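Local coordinates for Lmo2125 protein (Listeria monocytogenes serovar 1/2a, PDB 5TU0) that binds maltose and probably delivers it, as a membrane-anchored solute-binding lipoprotein, to a transporter that carries the sugar into the cell, at residues T161-S166 with S268-G273; F165-L170 with I188-K193; G175-D180 with S349-G354; A68-G73 with Q340-I345. The protein carries 2 engineered substitutions. All coordinates share one frame; numbering follows the deposited sequence.

Contact 1: residues T161-S166 with S268-G273. With GLC (alpha-D-glucopyranose), chain B.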
loop_
_atom_site.group_PDB
_atom_site.type_symbol
_atom_site.label_atom_id
_atom_site.label_comp_id
_atom_site.label_asym_id
_atom_site.label_seq_id
_atom_site.Cartn_x
_atom_site.Cartn_y
_atom_site.Cartn_z
ATOM N N THR A 161 6.201 14.902 -1.845
ATOM C CA THR A 161 7.207 14.791 -2.911
ATOM C C THR A 161 7.260 13.343 -3.411
ATOM O O THR A 161 7.762 13.077 -4.497
ATOM C CB THR A 161 8.621 15.193 -2.464
ATOM O OG1 THR A 161 8.969 14.498 -1.258
ATOM C CG2 THR A 161 8.691 16.687 -2.218
ATOM N N ASP A 162 6.770 12.418 -2.583
ATOM C CA ASP A 162 6.747 10.995 -2.899
ATOM C C ASP A 162 5.388 10.685 -3.551
ATOM O O ASP A 162 4.331 10.801 -2.913
ATOM C CB ASP A 162 6.961 10.194 -1.604
ATOM C CG ASP A 162 7.156 8.698 -1.836
ATOM O OD1 ASP A 162 6.550 8.130 -2.761
ATOM O OD2 ASP A 162 7.887 8.079 -1.032
ATOM N N PHE A 163 5.413 10.299 -4.825
ATOM C CA PHE A 163 4.184 9.993 -5.545
ATOM C C PHE A 163 3.344 8.920 -4.872
ATOM O O PHE A 163 2.131 8.937 -4.986
ATOM C CB PHE A 163 4.499 9.595 -6.979
ATOM C CG PHE A 163 3.295 9.313 -7.803
ATOM C CD1 PHE A 163 2.396 10.324 -8.100
ATOM C CD2 PHE A 163 3.090 8.045 -8.352
ATOM C CE1 PHE A 163 1.287 10.072 -8.885
ATOM C CE2 PHE A 163 1.978 7.796 -9.136
ATOM C CZ PHE A 163 1.086 8.810 -9.402
ATOM N N TYR A 164 3.971 7.990 -4.162
ATOM C CA TYR A 164 3.180 6.990 -3.439
ATOM C C TYR A 164 2.203 7.651 -2.448
ATOM O O TYR A 164 1.076 7.183 -2.254
ATOM C CB TYR A 164 4.080 5.970 -2.735
ATOM C CG TYR A 164 3.287 4.904 -2.040
ATOM C CD1 TYR A 164 2.800 3.805 -2.738
ATOM C CD2 TYR A 164 2.981 5.018 -0.695
ATOM C CE1 TYR A 164 2.046 2.834 -2.094
ATOM C CE2 TYR A 164 2.234 4.065 -0.050
ATOM C CZ TYR A 164 1.773 2.978 -0.751
ATOM O OH TYR A 164 1.026 2.045 -0.084
ATOM N N PHE A 165 2.655 8.725 -1.808
ATOM C CA PHE A 165 1.840 9.491 -0.877
ATOM C C PHE A 165 0.886 10.475 -1.543
ATOM O O PHE A 165 -0.297 10.542 -1.186
ATOM C CB PHE A 165 2.753 10.236 0.117
ATOM C CG PHE A 165 3.377 9.336 1.132
ATOM C CD1 PHE A 165 4.472 8.561 0.810
ATOM C CD2 PHE A 165 2.870 9.270 2.422
ATOM C CE1 PHE A 165 5.048 7.710 1.744
ATOM C CE2 PHE A 165 3.440 8.425 3.367
ATOM C CZ PHE A 165 4.528 7.646 3.032
ATOM N N SER A 166 1.383 11.225 -2.526
ATOM C CA SER A 166 0.554 12.222 -3.177
ATOM C C SER A 166 -0.455 11.700 -4.184
ATOM O O SER A 166 -1.393 12.431 -4.523
ATOM C CB SER A 166 1.420 13.290 -3.854
ATOM O OG SER A 166 2.166 12.719 -4.909
ATOM N N SER A 268 -7.911 9.255 -2.273
ATOM C CA SER A 268 -7.981 7.942 -2.922
ATOM C C SER A 268 -6.610 7.311 -3.114
ATOM O O SER A 268 -6.114 7.210 -4.236
ATOM C CB SER A 268 -8.702 8.101 -4.251
ATOM O OG SER A 268 -9.981 8.670 -4.047
ATOM N N PRO A 269 -5.994 6.854 -2.011
ATOM C CA PRO A 269 -4.646 6.314 -2.076
ATOM C C PRO A 269 -4.577 4.945 -2.740
ATOM O O PRO A 269 -5.616 4.388 -3.044
ATOM C CB PRO A 269 -4.266 6.194 -0.611
ATOM C CG PRO A 269 -5.553 5.865 0.062
ATOM C CD PRO A 269 -6.586 6.664 -0.674
ATOM N N PHE A 270 -3.371 4.444 -2.990
ATOM C CA PHE A 270 -3.216 3.090 -3.536
ATOM C C PHE A 270 -3.700 2.057 -2.507
ATOM O O PHE A 270 -3.444 2.196 -1.311
ATOM C CB PHE A 270 -1.762 2.773 -3.901
ATOM C CG PHE A 270 -1.247 3.527 -5.098
ATOM C CD1 PHE A 270 -1.861 3.401 -6.333
ATOM C CD2 PHE A 270 -0.135 4.352 -4.992
ATOM C CE1 PHE A 270 -1.391 4.091 -7.439
ATOM C CE2 PHE A 270 0.339 5.048 -6.099
ATOM C CZ PHE A 270 -0.285 4.908 -7.322
ATOM N N ALA A 271 -4.404 1.038 -2.991
ATOM C CA ALA A 271 -4.880 -0.071 -2.156
ATOM C C ALA A 271 -3.767 -1.121 -2.163
ATOM O O ALA A 271 -3.614 -1.846 -3.148
ATOM C CB ALA A 271 -6.159 -0.656 -2.737
ATOM N N GLY A 272 -3.004 -1.208 -1.079
ATOM C CA GLY A 272 -1.886 -2.136 -0.986
ATOM C C GLY A 272 -2.259 -3.378 -0.206
ATOM O O GLY A 272 -3.430 -3.586 0.175
ATOM N N GLY A 273 -1.262 -4.212 0.020
ATOM C CA GLY A 273 -1.479 -5.449 0.764
ATOM C C GLY A 273 -0.655 -6.590 0.221
ATOM O O GLY A 273 0.258 -6.381 -0.573
HETATM C C1 GLC B . 5.099 0.761 0.961
HETATM C C2 GLC B . 4.380 -0.020 -0.141
HETATM C C3 GLC B . 5.212 -0.081 -1.417
HETATM C C4 GLC B . 5.623 1.329 -1.834
HETATM C C5 GLC B . 6.373 2.008 -0.688
HETATM C C6 GLC B . 6.802 3.424 -1.072
HETATM O O2 GLC B . 4.090 -1.349 0.307
HETATM O O3 GLC B . 4.455 -0.713 -2.457
HETATM O O4 GLC B . 6.435 1.291 -3.014
HETATM O O5 GLC B . 5.535 2.043 0.476
HETATM O O6 GLC B . 7.183 4.170 0.093
HETATM O O HOH W 1 -1.029 5.626 -1.715
HETATM O O HOH W 2 -1.636 3.628 0.160
#
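The carbonyl oxygen of F270 is gripped twice: a water donates to it, with 2.7 Å from the water to F270 O, and the hydroxyl of T115 adds a second bond. That water also lies 3.1 Å from Y164 OH, so the phenol is tied to segment 268-273 through solvent. A second water makes another bridge, donating to Y164 O at 2.7 Å and accepting from F270 N at 2.9 Å; its oxygen sits over the centre of one face of the Y164 ring. The opposite face belongs to the bound glucose, whose C4 comes to 3.9 Å from Y164 CD1. Carbohydrate laid over an aromatic ring is a familiar device of maltose-binding proteins. With CG anti to its backbone nitrogen (chi1 -177°), Y164 extends from the first helical turn between sugar and loop. F270 fills in beside it, its CD2 3.7 Å from Y164 CD1 and the two ring planes inclined by 33°, while F163 CE2 comes in at the edge of the F270 ring. D162 caps the helix start, OD1 accepting from Y164 N at 2.9 Å on the anti side of the carboxylate; its OD2 pairs with K159. The start of helix 163-172 thus faces segment 268-273, with strand 105-121 touching Y164 through L116 and helix 348-363 touching F163 through V351 and A355.

Contact 2: residues F165-L170 with I188-K193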
loop_
_atom_site.group_PDB
_atom_site.type_symbol
_atom_site.label_atom_id
_atom_site.label_comp_id
_atom_site.label_asym_id
_atom_site.label_seq_id
_atom_site.Cartn_x
_atom_site.Cartn_y
_atom_site.Cartn_z
ATOM N N PHE A 165 2.655 8.725 -1.808
ATOM C CA PHE A 165 1.840 9.491 -0.877
ATOM C C PHE A 165 0.886 10.475 -1.543
ATOM O O PHE A 165 -0.297 10.542 -1.186
ATOM C CB PHE A 165 2.753 10.236 0.117
ATOM C CG PHE A 165 3.377 9.336 1.132
ATOM C CD1 PHE A 165 4.472 8.561 0.810
ATOM C CD2 PHE A 165 2.870 9.270 2.422
ATOM C CE1 PHE A 165 5.048 7.710 1.744
ATOM C CE2 PHE A 165 3.440 8.425 3.367
ATOM C CZ PHE A 165 4.528 7.646 3.032
ATOM N N SER A 166 1.383 11.225 -2.526
ATOM C CA SER A 166 0.554 12.222 -3.177
ATOM C C SER A 166 -0.455 11.700 -4.184
ATOM O O SER A 166 -1.393 12.431 -4.523
ATOM C CB SER A 166 1.420 13.290 -3.854
ATOM O OG SER A 166 2.166 12.719 -4.909
ATOM N N TYR A 167 -0.289 10.465 -4.664
ATOM C CA TYR A 167 -1.220 9.937 -5.665
ATOM C C TYR A 167 -2.680 10.069 -5.269
ATOM O O TYR A 167 -3.500 10.516 -6.069
ATOM C CB TYR A 167 -0.930 8.482 -6.036
ATOM C CG TYR A 167 -1.993 7.961 -6.968
ATOM C CD1 TYR A 167 -2.114 8.474 -8.258
ATOM C CD2 TYR A 167 -2.911 7.010 -6.556
ATOM C CE1 TYR A 167 -3.094 8.034 -9.111
ATOM C CE2 TYR A 167 -3.900 6.559 -7.417
ATOM C CZ TYR A 167 -3.978 7.073 -8.689
ATOM O OH TYR A 167 -4.947 6.655 -9.552
ATOM N N GLY A 168 -3.008 9.697 -4.031
ATOM C CA GLY A 168 -4.373 9.788 -3.556
ATOM C C GLY A 168 -4.988 11.179 -3.560
ATOM O O GLY A 168 -6.204 11.311 -3.605
ATOM N N LEU A 169 -4.146 12.206 -3.548
ATOM C CA LEU A 169 -4.615 13.573 -3.623
ATOM C C LEU A 169 -5.036 13.853 -5.066
ATOM O O LEU A 169 -6.114 14.368 -5.332
ATOM C CB LEU A 169 -3.489 14.536 -3.206
ATOM C CG LEU A 169 -3.708 16.027 -3.399
ATOM C CD1 LEU A 169 -4.908 16.511 -2.600
ATOM C CD2 LEU A 169 -2.449 16.799 -3.026
ATOM N N LEU A 170 -4.151 13.528 -6.003
ATOM C CA LEU A 170 -4.451 13.736 -7.426
ATOM C C LEU A 170 -5.685 12.892 -7.827
ATOM O O LEU A 170 -6.572 13.355 -8.545
ATOM C CB LEU A 170 -3.239 13.375 -8.298
ATOM C CG LEU A 170 -2.124 14.410 -8.433
ATOM C CD1 LEU A 170 -1.561 14.868 -7.105
ATOM C CD2 LEU A 170 -1.056 13.847 -9.356
ATOM N N ILE A 188 -2.700 7.971 -20.012
ATOM C CA ILE A 188 -2.148 8.468 -18.738
ATOM C C ILE A 188 -2.963 9.656 -18.230
ATOM O O ILE A 188 -3.166 10.642 -18.963
ATOM C CB ILE A 188 -0.663 8.819 -18.880
ATOM C CG1 ILE A 188 0.114 7.555 -19.232
ATOM C CG2 ILE A 188 -0.115 9.448 -17.594
ATOM C CD1 ILE A 188 1.526 7.806 -19.691
ATOM N N GLY A 189 -3.438 9.540 -16.992
ATOM C CA GLY A 189 -4.292 10.551 -16.382
ATOM C C GLY A 189 -3.628 11.520 -15.413
ATOM O O GLY A 189 -4.312 12.291 -14.764
ATOM N N LEU A 190 -2.300 11.503 -15.343
ATOM C CA LEU A 190 -1.543 12.358 -14.395
ATOM C C LEU A 190 -1.404 13.819 -14.799
ATOM O O LEU A 190 -0.891 14.629 -14.016
ATOM C CB LEU A 190 -0.170 11.753 -14.111
ATOM C CG LEU A 190 -0.218 10.360 -13.479
ATOM C CD1 LEU A 190 1.195 9.795 -13.333
ATOM C CD2 LEU A 190 -0.957 10.334 -12.153
ATOM N N ASN A 191 -1.879 14.173 -15.988
ATOM C CA ASN A 191 -1.877 15.567 -16.413
ATOM C C ASN A 191 -3.278 16.016 -16.826
ATOM O O ASN A 191 -3.420 17.016 -17.533
ATOM C CB ASN A 191 -0.863 15.817 -17.530
ATOM C CG ASN A 191 -1.190 15.065 -18.797
ATOM O OD1 ASN A 191 -1.835 14.031 -18.762
ATOM N ND2 ASN A 191 -0.740 15.582 -19.923
ATOM N N ASN A 192 -4.313 15.284 -16.387
ATOM C CA ASN A 192 -5.692 15.686 -16.681
ATOM C C ASN A 192 -6.085 16.831 -15.748
ATOM O O ASN A 192 -5.326 17.174 -14.844
ATOM C CB ASN A 192 -6.692 14.503 -16.662
ATOM C CG ASN A 192 -7.006 13.965 -15.269
ATOM O OD1 ASN A 192 -6.514 14.444 -14.248
ATOM N ND2 ASN A 192 -7.849 12.941 -15.233
ATOM N N LYS A 193 -7.248 17.441 -15.989
ATOM C CA LYS A 193 -7.707 18.589 -15.176
ATOM C C LYS A 193 -7.660 18.311 -13.683
ATOM O O LYS A 193 -7.184 19.135 -12.904
ATOM C CB LYS A 193 -9.132 19.012 -15.542
ATOM C CG LYS A 193 -9.261 20.102 -16.589
ATOM C CD LYS A 193 -8.848 19.695 -17.982
ATOM C CE LYS A 193 -9.130 20.839 -18.959
ATOM N NZ LYS A 193 -8.692 20.513 -20.346
#
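L190 carries this contact, and of the three main players it loses most surface. One methyl, CD2, does the touching: it reaches the edge of the Y167 ring, near the ring plane, with 4.4 Å between L190 CD2 and Y167 CE1, and it meets L170 at 4.5 Å between the two CD2 atoms. These are loose, purely apolar approaches. The backbones stay well apart, L170 CA to L190 CA being 7.7 Å. With L190 CD1 anti to CA (chi2 176°), it is the other methyl, CD2, that faces Y167 and L170. L170 points its side chain at the loop, whereas Y167 swings its ring across from the neighbouring flank of the helix; Y167 is modelled in two conformations, so its share is less certain. The Y167 ring also stacks on F270. L190 itself rides on a type I turn from G189 to N192, and N192 then caps the next helix, its OD1 accepting from S195 N while its ND2 reaches G174 O. Around this apolar patch, helix 348-363 supplies V351 and L358 against L190, helix 193-208 brings S195 and I199 against L170, and helix 163-172 also meets the loop carrying F270 through Y167 and a backbone bond between S268 and G168.

Contact 3: residues G175-D180 with S349-G354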
loop_
_atom_site.group_PDB
_atom_site.type_symbol
_atom_site.label_atom_id
_atom_site.label_comp_id
_atom_site.label_asym_id
_atom_site.label_seq_id
_atom_site.Cartn_x
_atom_site.Cartn_y
_atom_site.Cartn_z
ATOM N N GLY A 175 -7.717 12.500 -10.971
ATOM C CA GLY A 175 -6.541 12.015 -11.661
ATOM C C GLY A 175 -6.480 10.493 -11.609
ATOM O O GLY A 175 -7.162 9.861 -10.811
ATOM N N TYR A 176 -5.679 9.912 -12.476
ATOM C CA TYR A 176 -5.465 8.461 -12.485
ATOM C C TYR A 176 -4.134 8.184 -13.165
ATOM O O TYR A 176 -3.633 9.016 -13.920
ATOM C CB TYR A 176 -6.627 7.716 -13.184
ATOM C CG TYR A 176 -6.864 8.132 -14.630
ATOM C CD1 TYR A 176 -6.210 7.492 -15.673
ATOM C CD2 TYR A 176 -7.734 9.181 -14.947
ATOM C CE1 TYR A 176 -6.419 7.862 -16.984
ATOM C CE2 TYR A 176 -7.938 9.572 -16.253
ATOM C CZ TYR A 176 -7.281 8.903 -17.273
ATOM O OH TYR A 176 -7.461 9.270 -18.574
ATOM N N VAL A 177 -3.553 7.017 -12.900
ATOM C CA VAL A 177 -2.299 6.642 -13.543
ATOM C C VAL A 177 -2.559 6.176 -14.988
ATOM O O VAL A 177 -2.148 6.851 -15.932
ATOM C CB VAL A 177 -1.564 5.541 -12.760
ATOM C CG1 VAL A 177 -0.284 5.162 -13.497
ATOM C CG2 VAL A 177 -1.273 6.003 -11.333
ATOM N N PHE A 178 -3.216 5.020 -15.134
ATOM C CA PHE A 178 -3.580 4.462 -16.441
ATOM C C PHE A 178 -5.100 4.268 -16.562
ATOM O O PHE A 178 -5.759 3.838 -15.625
ATOM C CB PHE A 178 -2.894 3.109 -16.695
ATOM C CG PHE A 178 -1.390 3.152 -16.693
ATOM C CD1 PHE A 178 -0.692 4.105 -17.433
ATOM C CD2 PHE A 178 -0.661 2.182 -16.013
ATOM C CE1 PHE A 178 0.694 4.107 -17.462
ATOM C CE2 PHE A 178 0.727 2.194 -16.030
ATOM C CZ PHE A 178 1.401 3.152 -16.750
ATOM N N GLY A 179 -5.649 4.581 -17.732
ATOM C CA GLY A 179 -7.086 4.410 -18.000
ATOM C C GLY A 179 -7.511 2.934 -18.047
ATOM O O GLY A 179 -6.680 2.038 -17.878
ATOM N N ASP A 180 -8.800 2.700 -18.278
ATOM C CA ASP A 180 -9.393 1.359 -18.267
ATOM C C ASP A 180 -9.022 0.631 -16.962
ATOM O O ASP A 180 -8.482 -0.480 -16.981
ATOM C CB ASP A 180 -8.987 0.540 -19.505
ATOM C CG ASP A 180 -9.445 1.178 -20.819
ATOM O OD1 ASP A 180 -10.258 2.133 -20.786
ATOM O OD2 ASP A 180 -8.992 0.719 -21.892
ATOM N N SER A 349 6.391 0.628 -14.086
ATOM C CA SER A 349 7.778 0.930 -13.755
ATOM C C SER A 349 8.223 2.297 -14.283
ATOM O O SER A 349 9.077 2.909 -13.680
ATOM C CB SER A 349 8.726 -0.161 -14.279
ATOM O OG SER A 349 8.750 -0.162 -15.689
ATOM N N GLU A 350 7.619 2.790 -15.373
ATOM C CA GLU A 350 8.012 4.067 -15.977
ATOM C C GLU A 350 7.341 5.259 -15.298
ATOM O O GLU A 350 7.786 6.381 -15.432
ATOM C CB GLU A 350 7.709 4.049 -17.477
ATOM C CG GLU A 350 8.312 2.827 -18.172
ATOM C CD GLU A 350 9.792 2.668 -17.879
ATOM O OE1 GLU A 350 10.541 3.671 -17.982
ATOM O OE2 GLU A 350 10.199 1.546 -17.523
ATOM N N VAL A 351 6.283 5.009 -14.547
ATOM C CA VAL A 351 5.584 6.089 -13.861
ATOM C C VAL A 351 6.419 6.755 -12.755
ATOM O O VAL A 351 6.397 7.975 -12.622
ATOM C CB VAL A 351 4.238 5.585 -13.308
ATOM C CG1 VAL A 351 3.531 6.650 -12.467
ATOM C CG2 VAL A 351 3.343 5.154 -14.463
ATOM N N TRP A 352 7.171 5.956 -11.999
ATOM C CA TRP A 352 7.928 6.462 -10.817
ATOM C C TRP A 352 8.892 7.627 -11.032
ATOM O O TRP A 352 8.749 8.663 -10.379
ATOM C CB TRP A 352 8.617 5.295 -10.094
ATOM C CG TRP A 352 7.620 4.272 -9.664
ATOM C CD1 TRP A 352 7.458 3.020 -10.181
ATOM C CD2 TRP A 352 6.598 4.435 -8.670
ATOM N NE1 TRP A 352 6.415 2.386 -9.552
ATOM C CE2 TRP A 352 5.867 3.232 -8.624
ATOM C CE3 TRP A 352 6.242 5.482 -7.795
ATOM C CZ2 TRP A 352 4.803 3.037 -7.747
ATOM C CZ3 TRP A 352 5.178 5.293 -6.921
ATOM C CH2 TRP A 352 4.470 4.075 -6.904
ATOM N N THR A 353 9.843 7.501 -11.952
ATOM C CA THR A 353 10.787 8.594 -12.202
ATOM C C THR A 353 10.097 9.831 -12.766
ATOM O O THR A 353 10.401 10.964 -12.357
ATOM C CB THR A 353 11.952 8.149 -13.110
ATOM O OG1 THR A 353 11.436 7.556 -14.307
ATOM C CG2 THR A 353 12.794 7.121 -12.388
ATOM N N GLY A 354 9.140 9.620 -13.673
ATOM C CA GLY A 354 8.372 10.731 -14.241
ATOM C C GLY A 354 7.519 11.447 -13.196
ATOM O O GLY A 354 7.423 12.694 -13.203
#
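The apolar part centres on one methyl group. V351 CG2, projecting from helix 348-363, lies 3.6 Å from F178 CZ and 3.8 Å from V177 CG1, so the helix touches two successive residues of segment 175-180 with a single branch. V177 CG1 does double duty: anti to its own backbone nitrogen (chi1 178°), it also lies 3.8 Å above the F178 ring plane, over the ring centre. Valine and phenylalanine therefore form one surface, against which V351 is set, its CG2 approaching the far end of the F178 ring. The closest backbone approach, V177 CA to V351 CA at 7.9 Å, leaves all the contact to side chains. Polar interactions lie to the flanks. The chain bends at V177, whose backbone pairs with G189, and the hydroxyl of Y176 bonds to D187. On the helix, E350 turns away from the contact to make a salt bridge with K387, which ties it to helix 369-387. F163 packs on both V177 and V351, and P343 and I345 on F178, extending the same apolar cluster. The side chain of V351 is about 11 Å from a bound glucose, so the cluster is buried core near the sugar site of this solute-binding protein fold, not part of the pocket itself.

Contact 4: residues A68-G73 with Q340-I345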
loop_
_atom_site.group_PDB
_atom_site.type_symbol
_atom_site.label_atom_id
_atom_site.label_comp_id
_atom_site.label_asym_id
_atom_site.label_seq_id
_atom_site.Cartn_x
_atom_site.Cartn_y
_atom_site.Cartn_z
ATOM N N ALA A 68 3.724 -8.876 -2.094
ATOM C CA ALA A 68 2.974 -7.635 -2.141
ATOM C C ALA A 68 2.110 -7.704 -3.396
ATOM O O ALA A 68 2.529 -8.286 -4.412
ATOM C CB ALA A 68 3.904 -6.446 -2.233
ATOM N N PHE A 69 0.922 -7.098 -3.347
ATOM C CA PHE A 69 0.014 -7.088 -4.501
ATOM C C PHE A 69 0.667 -6.504 -5.755
ATOM O O PHE A 69 0.459 -7.014 -6.857
ATOM C CB PHE A 69 -1.259 -6.259 -4.236
ATOM C CG PHE A 69 -2.227 -6.863 -3.246
ATOM C CD1 PHE A 69 -2.454 -8.236 -3.187
ATOM C CD2 PHE A 69 -3.000 -6.035 -2.450
ATOM C CE1 PHE A 69 -3.372 -8.767 -2.294
ATOM C CE2 PHE A 69 -3.925 -6.561 -1.569
ATOM C CZ PHE A 69 -4.112 -7.935 -1.501
ATOM N N ASP A 70 1.484 -5.472 -5.582
ATOM C CA ASP A 70 2.084 -4.796 -6.745
ATOM C C ASP A 70 3.031 -5.621 -7.636
ATOM O O ASP A 70 3.299 -5.220 -8.781
ATOM C CB ASP A 70 2.738 -3.453 -6.339
ATOM C CG ASP A 70 3.885 -3.606 -5.333
ATOM O OD1 ASP A 70 4.485 -4.692 -5.190
ATOM O OD2 ASP A 70 4.198 -2.583 -4.681
ATOM N N ARG A 71 3.518 -6.745 -7.114
ATOM C CA ARG A 71 4.418 -7.673 -7.820
ATOM C C ARG A 71 3.761 -8.958 -8.350
ATOM O O ARG A 71 4.370 -9.669 -9.134
ATOM C CB ARG A 71 5.536 -8.099 -6.859
ATOM C CG ARG A 71 6.567 -7.027 -6.589
ATOM C CD ARG A 71 7.666 -7.121 -7.635
ATOM N NE ARG A 71 8.580 -8.235 -7.328
ATOM C CZ ARG A 71 9.443 -8.787 -8.181
ATOM N NH1 ARG A 71 10.243 -9.771 -7.767
ATOM N NH2 ARG A 71 9.516 -8.370 -9.445
ATOM N N ILE A 72 2.546 -9.269 -7.916
ATOM C CA ILE A 72 1.913 -10.549 -8.292
ATOM C C ILE A 72 1.680 -10.689 -9.786
ATOM O O ILE A 72 2.023 -11.711 -10.376
ATOM C CB ILE A 72 0.626 -10.801 -7.487
ATOM C CG1 ILE A 72 0.997 -11.008 -6.018
ATOM C CG2 ILE A 72 -0.122 -12.022 -8.025
ATOM C CD1 ILE A 72 -0.169 -11.174 -5.055
ATOM N N GLY A 73 1.121 -9.656 -10.397
ATOM C CA GLY A 73 0.879 -9.655 -11.839
ATOM C C GLY A 73 2.156 -9.882 -12.624
ATOM O O GLY A 73 2.215 -10.739 -13.519
ATOM N N GLN A 340 -7.672 2.600 -4.533
ATOM C CA GLN A 340 -7.685 1.833 -5.778
ATOM C C GLN A 340 -6.394 1.065 -5.959
ATOM O O GLN A 340 -5.338 1.529 -5.552
ATOM C CB GLN A 340 -7.912 2.698 -7.015
ATOM C CG GLN A 340 -6.983 3.878 -7.186
ATOM C CD GLN A 340 -7.515 5.114 -6.515
ATOM O OE1 GLN A 340 -7.770 5.118 -5.325
ATOM N NE2 GLN A 340 -7.697 6.175 -7.291
ATOM N N PRO A 341 -6.471 -0.126 -6.578
ATOM C CA PRO A 341 -5.238 -0.869 -6.796
ATOM C C PRO A 341 -4.244 -0.106 -7.668
ATOM O O PRO A 341 -4.647 0.576 -8.616
ATOM C CB PRO A 341 -5.706 -2.129 -7.559
ATOM C CG PRO A 341 -7.137 -2.261 -7.263
ATOM C CD PRO A 341 -7.666 -0.894 -6.997
ATOM N N MET A 342 -2.974 -0.208 -7.327
ATOM C CA MET A 342 -1.919 0.349 -8.126
ATOM C C MET A 342 -1.884 -0.524 -9.382
ATOM O O MET A 342 -2.025 -1.738 -9.269
ATOM C CB MET A 342 -0.588 0.218 -7.392
ATOM C CG MET A 342 0.620 0.744 -8.154
ATOM S SD MET A 342 2.203 0.401 -7.358
ATOM C CE MET A 342 1.981 1.222 -5.777
ATOM N N PRO A 343 -1.697 0.076 -10.577
ATOM C CA PRO A 343 -1.583 -0.782 -11.774
ATOM C C PRO A 343 -0.480 -1.815 -11.597
ATOM O O PRO A 343 0.586 -1.486 -11.046
ATOM C CB PRO A 343 -1.215 0.218 -12.885
ATOM C CG PRO A 343 -1.773 1.526 -12.415
ATOM C CD PRO A 343 -1.616 1.510 -10.924
ATOM N N ASN A 344 -0.739 -3.056 -12.025
ATOM C CA ASN A 344 0.242 -4.143 -11.899
ATOM C C ASN A 344 0.856 -4.542 -13.244
ATOM O O ASN A 344 1.604 -5.513 -13.329
ATOM C CB ASN A 344 -0.379 -5.342 -11.167
ATOM C CG ASN A 344 -1.523 -5.980 -11.932
ATOM O OD1 ASN A 344 -1.836 -5.607 -13.071
ATOM N ND2 ASN A 344 -2.174 -6.928 -11.297
ATOM N N ILE A 345 0.551 -3.771 -14.289
ATOM C CA ILE A 345 1.119 -4.001 -15.602
ATOM C C ILE A 345 2.570 -3.493 -15.615
ATOM O O ILE A 345 2.926 -2.583 -14.836
ATOM C CB ILE A 345 0.266 -3.364 -16.729
ATOM C CG1 ILE A 345 0.190 -1.841 -16.608
ATOM C CG2 ILE A 345 -1.134 -3.982 -16.730
ATOM C CD1 ILE A 345 -0.475 -1.179 -17.802
HETATM O O HOH W 3 -1.024 -7.964 -8.923
HETATM O O HOH W 4 2.745 -6.773 -10.904
HETATM O O HOH W 5 3.053 -2.647 -10.027
#
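Segment 68-73, on helix 69-77, runs close to an irregular loop here, D70 CA and N344 CA coming within 5.5 Å, and the gap is bridged by waters. D70 O receives protons from two of them. One, 2.7 Å from D70 O, also donates to N344 O at 3.0 Å; the other, 2.9 Å from D70 O, also donates to P343 O at 2.9 Å. A third water accepts from G73 N at 3.1 Å and from N344 ND2 at 2.8 Å, next to F69 O. The side chain of N344 points toward the helix, and its amide nitrogen has a further partner in T101 O, so ND2 is held by both a water and the backbone. G73 lets that amide come close, since its bare CA faces ND2. At D70, the M342 chain is extended as far as SD (chi1 179°) and bent at the terminal methyl, laying SD 4.0 Å from D70 CB; beyond, M342 packs on W352 and Y164. The carboxylate of D70 turns from M342 to the sugar, where OD2 makes a weak hydrogen bond to O3 of a glucose. The contact therefore backs one of the sugar-binding residues of the maltose pocket, setting this part of helix 69-77 against an irregular loop.

Overall arrangement
Following the chain, segment 68-73 comes first and waits until 340-345 to close contact 4, the longest loop of the four, spanning most of the protein. Inside it, segments 161-166 and 165-170, on and just before helix 163-172, open two contacts: contact 2 closes quickly at 188-193, and contact 1 only at 268-273, the two sharing F165 and S166. Both nest within contact 4. Contact 3 starts at 175-180, inside those loops, and ends at 349-354 beyond all of them, so it crosses contacts 1, 2 and 4. F163, V177, V351 and L190 join contacts 1 to 3, while Q340 and M342 connect contact 4 to them, linking both sugar-binding segments, 68-73 and 161-166, to helix 348-363.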